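Local structure of hemoglobin (Mustelus griseus, 1GCV) at residues V66-E71 and H77-T82. The protein carries oxygen from the gills to the peripheral tissues as the heme-bearing alpha subunit of an alpha2-beta2 hemoglobin tetramer. Sequence-based numbering, arbitrary orientation.
Sequences VVKAAE and HSHLET
H79 reaches across to K68 and A69 and lays its imidazole obliquely against the backbone between them, a small example of how the end of one helix and a short helix just beyond it can be joined by van der Waals packing. The ring extends because CG is anti to the backbone N (chi1 168°), which carries NE2 to 3.7 Å from the amide N of A69, while CD2 lies 3.9 Å from A69 CA. K68 offers its carbonyl O, 3.7 Å from H79 NE2, and, of its side chain, the root: CB lies 3.9 Å from the same nitrogen; beyond that the aliphatic chain bends off, and NZ stays 7.0 Å from H79 NE2. In globin terms, the end of the E helix (53-71) here meets the EF corner, namely the short helix 76-79 and L80, the N-cap residue of the F helix, whose later residue H87 probably binds the heme iron. The ring of H79 also stacks on that of H72, in the connection between the segments. With an alanine in place of H79, the K68–A69 backbone would probably lose the ring that packs on it and H72 its stacking partner. Deeper in, the CB of A69 meets CD2 of L80 at 4.4 Å, a loose apolar touch, and both side chains also pack on I131 of helix 118-135.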
loop_
_atom_site.group_PDB
_atom_site.type_symbol
_atom_site.label_atom_id
_atom_site.label_comp_id
_atom_site.label_asym_id
_atom_site.label_seq_id
_atom_site.Cartn_x
_atom_site.Cartn_y
_atom_site.Cartn_z
ATOM N N VAL A 66 13.643 16.481 8.417
ATOM C CA VAL A 66 14.267 15.164 8.319
ATOM C C VAL A 66 15.639 15.235 8.994
ATOM O O VAL A 66 16.010 14.356 9.779
ATOM C CB VAL A 66 14.430 14.728 6.827
ATOM C CG1 VAL A 66 15.357 13.537 6.720
ATOM C CG2 VAL A 66 13.072 14.375 6.232
ATOM N N VAL A 67 16.382 16.297 8.692
ATOM C CA VAL A 67 17.703 16.490 9.263
ATOM C C VAL A 67 17.608 16.549 10.783
ATOM O O VAL A 67 18.398 15.930 11.485
ATOM C CB VAL A 67 18.342 17.787 8.731
ATOM C CG1 VAL A 67 19.624 18.091 9.481
ATOM C CG2 VAL A 67 18.630 17.640 7.248
ATOM N N LYS A 68 16.627 17.284 11.289
ATOM C CA LYS A 68 16.449 17.414 12.731
ATOM C C LYS A 68 16.038 16.093 13.377
ATOM O O LYS A 68 16.430 15.795 14.510
ATOM C CB LYS A 68 15.402 18.489 13.040
ATOM C CG LYS A 68 15.983 19.775 13.598
ATOM C CD LYS A 68 14.888 20.742 14.031
ATOM C CE LYS A 68 15.325 22.200 13.866
ATOM N NZ LYS A 68 14.222 23.095 13.385
ATOM N N ALA A 69 15.242 15.304 12.660
ATOM C CA ALA A 69 14.800 14.019 13.180
ATOM C C ALA A 69 16.014 13.097 13.257
ATOM O O ALA A 69 16.159 12.318 14.201
ATOM C CB ALA A 69 13.726 13.418 12.276
ATOM N N ALA A 70 16.893 13.201 12.268
ATOM C CA ALA A 70 18.091 12.375 12.240
ATOM C C ALA A 70 18.975 12.685 13.450
ATOM O O ALA A 70 19.692 11.816 13.943
ATOM C CB ALA A 70 18.860 12.615 10.943
ATOM N N GLU A 71 18.909 13.924 13.929
ATOM C CA GLU A 71 19.697 14.352 15.084
ATOM C C GLU A 71 19.055 13.946 16.412
ATOM O O GLU A 71 19.740 13.820 17.422
ATOM C CB GLU A 71 19.881 15.870 15.060
ATOM C CG GLU A 71 21.063 16.337 14.227
ATOM C CD GLU A 71 20.831 17.698 13.587
ATOM O OE1 GLU A 71 20.112 18.534 14.186
ATOM O OE2 GLU A 71 21.371 17.930 12.482
ATOM N N HIS A 77 9.794 9.900 19.016
ATOM C CA HIS A 77 8.399 10.116 19.407
ATOM C C HIS A 77 8.071 11.476 20.029
ATOM O O HIS A 77 7.061 12.085 19.680
ATOM C CB HIS A 77 7.930 9.014 20.361
ATOM C CG HIS A 77 6.442 8.954 20.518
ATOM N ND1 HIS A 77 5.672 7.955 19.957
ATOM C CD2 HIS A 77 5.578 9.780 21.154
ATOM C CE1 HIS A 77 4.400 8.170 20.240
ATOM N NE2 HIS A 77 4.316 9.271 20.967
ATOM N N SER A 78 8.902 11.948 20.955
ATOM C CA SER A 78 8.656 13.235 21.598
ATOM C C SER A 78 9.081 14.381 20.700
ATOM O O SER A 78 8.522 15.473 20.769
ATOM C CB SER A 78 9.409 13.330 22.926
ATOM O OG SER A 78 9.686 12.042 23.443
ATOM N N HIS A 79 10.069 14.128 19.849
ATOM C CA HIS A 79 10.568 15.160 18.945
ATOM C C HIS A 79 9.630 15.490 17.776
ATOM O O HIS A 79 9.455 16.664 17.433
ATOM C CB HIS A 79 11.941 14.760 18.397
ATOM C CG HIS A 79 12.400 15.609 17.254
ATOM N ND1 HIS A 79 12.907 16.878 17.426
ATOM C CD2 HIS A 79 12.403 15.380 15.919
ATOM C CE1 HIS A 79 13.203 17.396 16.247
ATOM N NE2 HIS A 79 12.906 16.507 15.316
ATOM N N LEU A 80 9.030 14.467 17.169
ATOM C CA LEU A 80 8.131 14.678 16.032
ATOM C C LEU A 80 6.663 14.857 16.424
ATOM O O LEU A 80 5.793 14.937 15.559
ATOM C CB LEU A 80 8.248 13.511 15.043
ATOM C CG LEU A 80 9.509 13.428 14.175
ATOM C CD1 LEU A 80 9.556 12.065 13.494
ATOM C CD2 LEU A 80 9.512 14.547 13.145
ATOM N N GLU A 81 6.393 14.922 17.724
ATOM C CA GLU A 81 5.032 15.082 18.221
ATOM C C GLU A 81 4.314 16.290 17.625
ATOM O O GLU A 81 3.186 16.170 17.135
ATOM C CB GLU A 81 5.043 15.200 19.743
ATOM C CG GLU A 81 3.793 15.833 20.319
ATOM C CD GLU A 81 3.604 15.509 21.785
ATOM O OE1 GLU A 81 3.074 14.420 22.093
ATOM O OE2 GLU A 81 3.987 16.347 22.629
ATOM N N THR A 82 4.954 17.454 17.671
ATOM C CA THR A 82 4.320 18.643 17.124
ATOM C C THR A 82 4.063 18.466 15.634
ATOM O O THR A 82 3.006 18.843 15.138
ATOM C CB THR A 82 5.175 19.909 17.340
ATOM O OG1 THR A 82 5.464 20.058 18.735
ATOM C CG2 THR A 82 4.416 21.140 16.878
#